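Local atomic coordinates of angiotensin-converting enzyme (Anopheles gambiae, PDB entry 6S1Y), a protein that probably cleaves short peptides as a zinc-dependent metallopeptidase of the angiotensin-converting enzyme family in the malaria mosquito. Residues A[499-510]-A[561-572]. Sequence-based numbering, arbitrary orientation. Where two conformers were deposited one is given.
Sequences VSYVIQFQFHRA and LTGERKMSADAI
Gln506 reads the loop backbone with both ends of its amide. Its NE2 donates to Lys566 O at 3.0 Å, nearly straight (173°) and in the plane of that carbonyl, with the acceptor also in the amide plane. Its OE1 accepts from Ser568 N at 2.8 Å, but this donor stands 51° out of the plane of the glutamine's own carbonyl. A CG anti to the carbonyl carbon (chi1 -61°) and an extended chain beyond it carry the amide to the loop.

Apolar contacts flank this pair of bonds. Met567 lays CG against Val502 CG1 at 3.6 Å, crossing it at about a right angle, while Ile503 CG2 approaches the same CG and Val499 CG1 lies against SD. Ile572 covers one face of the Phe505 ring in a CH-pi contact, its CG1 lying 3.8 Å from the centroid and offset toward the rim. Ala571 CB sits over the centre of one face of the Arg509 guanidinium. At the edge of that group NH1 makes a weak salt-bridge bond to Asp570 OD2 at 3.4 Å, tentative because Asp570 has two conformers, and Glu564 adds a longer ion pair; water 2 bridges Arg509 NH2 and Glu564 OE2, with a weak, equally tentative bond to Asp570 OD2.

Further out, Ser568 OG accepts from Asp570 N, a capping bond at the turn that leads into helix 570-575, and water 1 links Val502 O, Ser568 O and Ile572 N. Thr562 forms an ST turn with Glu564 N where helix 554-562 ends. Phe203 of helix 203-233 also packs on Val499 and Met567.

Helix 495-514, whose Tyr501 approaches the bound ligand, is thus joined to the link between helices 554-562 and 570-575 by two short amide bonds at Gln506, of which only the one to Lys566 O lies in plane, whereas the charged network around Arg509 is looser and partly water-mediated.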
loop_
_atom_site.group_PDB
_atom_site.type_symbol
_atom_site.label_atom_id
_atom_site.label_comp_id
_atom_site.label_asym_id
_atom_site.label_seq_id
_atom_site.Cartn_x
_atom_site.Cartn_y
_atom_site.Cartn_z
ATOM N N VAL A 499 -6.455 4.735 3.941
ATOM C CA VAL A 499 -7.449 4.192 4.860
ATOM C C VAL A 499 -6.807 3.171 5.786
ATOM O O VAL A 499 -7.004 3.201 7.008
ATOM C CB VAL A 499 -8.622 3.592 4.063
ATOM C CG1 VAL A 499 -9.635 2.950 4.975
ATOM C CG2 VAL A 499 -9.299 4.675 3.272
ATOM N N SER A 500 -6.006 2.264 5.222
ATOM C CA SER A 500 -5.290 1.289 6.037
ATOM C C SER A 500 -4.481 1.944 7.148
ATOM O O SER A 500 -4.465 1.471 8.285
ATOM C CB SER A 500 -4.349 0.469 5.161
ATOM O OG SER A 500 -3.497 -0.295 5.991
ATOM N N TYR A 501 -3.732 2.994 6.818
ATOM C CA TYR A 501 -2.838 3.588 7.809
ATOM C C TYR A 501 -3.609 4.281 8.927
ATOM O O TYR A 501 -3.090 4.386 10.042
ATOM C CB TYR A 501 -1.845 4.530 7.122
ATOM C CG TYR A 501 -0.571 3.808 6.735
ATOM C CD1 TYR A 501 -0.593 2.770 5.811
ATOM C CD2 TYR A 501 0.648 4.137 7.317
ATOM C CE1 TYR A 501 0.559 2.081 5.465
ATOM C CE2 TYR A 501 1.823 3.441 6.968
ATOM C CZ TYR A 501 1.756 2.411 6.055
ATOM O OH TYR A 501 2.885 1.728 5.706
ATOM N N VAL A 502 -4.852 4.687 8.685
ATOM C CA VAL A 502 -5.714 5.141 9.771
ATOM C C VAL A 502 -6.306 3.955 10.545
ATOM O O VAL A 502 -6.123 3.828 11.761
ATOM C CB VAL A 502 -6.836 6.041 9.227
ATOM C CG1 VAL A 502 -7.751 6.477 10.389
ATOM C CG2 VAL A 502 -6.277 7.235 8.476
ATOM N N ILE A 503 -7.055 3.084 9.857
ATOM C CA ILE A 503 -7.840 2.089 10.593
ATOM C C ILE A 503 -6.955 1.031 11.219
ATOM O O ILE A 503 -7.339 0.417 12.221
ATOM C CB ILE A 503 -8.908 1.396 9.714
ATOM C CG1 ILE A 503 -8.265 0.492 8.668
ATOM C CG2 ILE A 503 -9.787 2.428 9.069
ATOM C CD1 ILE A 503 -9.271 -0.114 7.721
ATOM N N GLN A 504 -5.772 0.780 10.658
ATOM C CA GLN A 504 -4.939 -0.244 11.269
ATOM C C GLN A 504 -4.638 0.086 12.727
ATOM O O GLN A 504 -4.391 -0.827 13.533
ATOM C CB GLN A 504 -3.643 -0.458 10.489
ATOM C CG GLN A 504 -2.588 0.635 10.622
ATOM C CD GLN A 504 -1.365 0.361 9.716
ATOM O OE1 GLN A 504 -0.256 0.209 10.193
ATOM N NE2 GLN A 504 -1.595 0.296 8.414
ATOM N N PHE A 505 -4.642 1.369 13.106
ATOM C CA PHE A 505 -4.402 1.680 14.515
ATOM C C PHE A 505 -5.663 1.458 15.347
ATOM O O PHE A 505 -5.572 1.152 16.542
ATOM C CB PHE A 505 -3.864 3.116 14.661
ATOM C CG PHE A 505 -2.475 3.289 14.082
ATOM C CD1 PHE A 505 -2.293 3.629 12.745
ATOM C CD2 PHE A 505 -1.357 3.075 14.864
ATOM C CE1 PHE A 505 -1.008 3.757 12.212
ATOM C CE2 PHE A 505 -0.075 3.196 14.331
ATOM C CZ PHE A 505 0.091 3.531 13.011
ATOM N N GLN A 506 -6.842 1.603 14.732
ATOM C CA GLN A 506 -8.078 1.190 15.394
ATOM C C GLN A 506 -8.098 -0.318 15.622
ATOM O O GLN A 506 -8.439 -0.780 16.711
ATOM C CB GLN A 506 -9.277 1.640 14.563
ATOM C CG GLN A 506 -9.353 3.149 14.393
ATOM C CD GLN A 506 -10.533 3.597 13.592
ATOM O OE1 GLN A 506 -10.403 3.987 12.419
ATOM N NE2 GLN A 506 -11.704 3.579 14.208
ATOM N N PHE A 507 -7.709 -1.098 14.611
ATOM C CA PHE A 507 -7.631 -2.553 14.744
ATOM C C PHE A 507 -6.588 -2.942 15.792
ATOM O O PHE A 507 -6.839 -3.792 16.657
ATOM C CB PHE A 507 -7.279 -3.184 13.392
ATOM C CG PHE A 507 -8.331 -3.004 12.312
ATOM C CD1 PHE A 507 -9.627 -2.643 12.619
ATOM C CD2 PHE A 507 -8.016 -3.252 10.990
ATOM C CE1 PHE A 507 -10.581 -2.523 11.623
ATOM C CE2 PHE A 507 -8.964 -3.129 9.985
ATOM C CZ PHE A 507 -10.246 -2.762 10.298
ATOM N N HIS A 508 -5.398 -2.333 15.721
ATOM C CA HIS A 508 -4.340 -2.629 16.685
ATOM C C HIS A 508 -4.793 -2.346 18.112
ATOM O O HIS A 508 -4.505 -3.124 19.028
ATOM C CB HIS A 508 -3.102 -1.802 16.340
ATOM C CG HIS A 508 -1.949 -1.960 17.289
ATOM N ND1 HIS A 508 -1.243 -3.132 17.413
ATOM C CD2 HIS A 508 -1.342 -1.071 18.109
ATOM C CE1 HIS A 508 -0.258 -2.969 18.275
ATOM N NE2 HIS A 508 -0.301 -1.728 18.718
ATOM N N ARG A 509 -5.474 -1.222 18.325
ATOM C CA ARG A 509 -5.930 -0.875 19.664
ATOM C C ARG A 509 -6.910 -1.916 20.185
ATOM O O ARG A 509 -6.821 -2.335 21.345
ATOM C CB ARG A 509 -6.579 0.506 19.649
ATOM C CG ARG A 509 -7.234 0.918 20.980
ATOM C CD ARG A 509 -7.606 2.388 21.012
ATOM N NE ARG A 509 -8.643 2.715 20.049
ATOM C CZ ARG A 509 -9.092 3.942 19.821
ATOM N NH1 ARG A 509 -8.587 4.974 20.498
ATOM N NH2 ARG A 509 -10.042 4.140 18.915
ATOM N N ALA A 510 -7.851 -2.340 19.341
ATOM C CA ALA A 510 -8.821 -3.345 19.750
ATOM C C ALA A 510 -8.148 -4.677 20.037
ATOM O O ALA A 510 -8.501 -5.363 21.002
ATOM C CB ALA A 510 -9.887 -3.499 18.665
ATOM N N LEU A 561 -14.760 -6.156 15.314
ATOM C CA LEU A 561 -13.486 -6.165 16.021
ATOM C C LEU A 561 -13.329 -5.015 17.000
ATOM O O LEU A 561 -12.680 -5.187 18.034
ATOM C CB LEU A 561 -12.337 -6.116 15.017
ATOM C CG LEU A 561 -10.944 -6.030 15.620
ATOM C CD1 LEU A 561 -10.711 -7.137 16.592
ATOM C CD2 LEU A 561 -9.931 -6.076 14.501
ATOM N N THR A 562 -13.913 -3.859 16.710
ATOM C CA THR A 562 -13.629 -2.648 17.465
ATOM C C THR A 562 -14.804 -2.120 18.269
ATOM O O THR A 562 -14.597 -1.248 19.122
ATOM C CB THR A 562 -13.166 -1.529 16.514
ATOM O OG1 THR A 562 -14.292 -0.970 15.830
ATOM C CG2 THR A 562 -12.190 -2.070 15.485
ATOM N N GLY A 563 -16.024 -2.593 18.020
ATOM C CA GLY A 563 -17.183 -1.975 18.622
ATOM C C GLY A 563 -17.497 -0.594 18.094
ATOM O O GLY A 563 -18.480 0.018 18.528
ATOM N N GLU A 564 -16.698 -0.086 17.173
ATOM C CA GLU A 564 -16.950 1.187 16.532
ATOM C C GLU A 564 -17.309 0.921 15.081
ATOM O O GLU A 564 -16.976 -0.125 14.517
ATOM C CB GLU A 564 -15.736 2.107 16.626
ATOM C CG GLU A 564 -15.415 2.565 18.037
ATOM C CD GLU A 564 -14.078 3.273 18.111
ATOM O OE1 GLU A 564 -13.134 2.845 17.383
ATOM O OE2 GLU A 564 -13.984 4.247 18.894
ATOM N N ARG A 565 -17.997 1.882 14.486
ATOM C CA ARG A 565 -18.493 1.740 13.128
ATOM C C ARG A 565 -17.947 2.810 12.195
ATOM O O ARG A 565 -18.434 2.935 11.067
ATOM C CB ARG A 565 -20.024 1.766 13.139
ATOM C CG ARG A 565 -20.626 0.725 14.090
ATOM C CD ARG A 565 -22.136 0.837 14.189
ATOM N NE ARG A 565 -22.755 1.100 12.893
ATOM C CZ ARG A 565 -23.030 0.157 11.991
ATOM N NH1 ARG A 565 -22.739 -1.119 12.229
ATOM N NH2 ARG A 565 -23.591 0.498 10.846
ATOM N N LYS A 566 -16.937 3.571 12.612
ATOM C CA LYS A 566 -16.389 4.603 11.740
ATOM C C LYS A 566 -14.867 4.617 11.787
ATOM O O LYS A 566 -14.243 4.261 12.790
ATOM C CB LYS A 566 -16.967 5.980 12.104
ATOM C CG LYS A 566 -18.407 6.149 11.600
ATOM C CD LYS A 566 -19.010 7.510 11.925
ATOM C CE LYS A 566 -20.195 7.843 10.997
ATOM N NZ LYS A 566 -19.779 8.164 9.578
ATOM N N MET A 567 -14.279 4.981 10.650
ATOM C CA MET A 567 -12.866 5.333 10.608
ATOM C C MET A 567 -12.629 6.583 11.448
ATOM O O MET A 567 -13.373 7.569 11.348
ATOM C CB MET A 567 -12.446 5.568 9.160
ATOM C CG MET A 567 -11.089 6.202 8.957
ATOM S SD MET A 567 -10.681 6.302 7.186
ATOM C CE MET A 567 -11.399 7.898 6.737
ATOM N N SER A 568 -11.604 6.530 12.292
ATOM C CA SER A 568 -11.296 7.640 13.176
ATOM C C SER A 568 -9.798 7.703 13.373
ATOM O O SER A 568 -9.148 6.667 13.534
ATOM C CB SER A 568 -11.975 7.507 14.535
ATOM O OG SER A 568 -11.516 8.528 15.404
ATOM N N ALA A 569 -9.258 8.924 13.333
ATOM C CA ALA A 569 -7.843 9.161 13.594
ATOM C C ALA A 569 -7.495 9.182 15.076
ATOM O O ALA A 569 -6.327 9.435 15.405
ATOM C CB ALA A 569 -7.410 10.490 12.975
ATOM N N ASP A 570 -8.466 8.937 15.962
ATOM C CA ASP A 570 -8.209 8.947 17.400
ATOM C C ASP A 570 -7.065 8.007 17.749
ATOM O O ASP A 570 -6.109 8.394 18.434
ATOM C CB ASP A 570 -9.500 8.561 18.145
ATOM C CG ASP A 570 -9.322 8.438 19.662
ATOM O OD1 ASP A 570 -8.283 8.879 20.206
ATOM O OD2 ASP A 570 -10.256 7.900 20.311
ATOM N N ALA A 571 -7.131 6.772 17.243
ATOM C CA ALA A 571 -6.153 5.751 17.606
ATOM C C ALA A 571 -4.747 6.155 17.186
ATOM O O ALA A 571 -3.802 6.075 17.978
ATOM C CB ALA A 571 -6.530 4.401 16.985
ATOM N N ILE A 572 -4.588 6.607 15.944
ATOM C CA ILE A 572 -3.246 6.920 15.453
ATOM C C ILE A 572 -2.704 8.196 16.092
ATOM O O ILE A 572 -1.502 8.291 16.350
ATOM C CB ILE A 572 -3.229 7.012 13.910
ATOM C CG1 ILE A 572 -1.788 7.144 13.429
ATOM C CG2 ILE A 572 -4.057 8.167 13.400
ATOM C CD1 ILE A 572 -1.632 7.241 11.913
HETATM O O HOH W 1 -6.555 5.863 13.788
HETATM O O HOH W 2 -12.006 6.020 17.950
#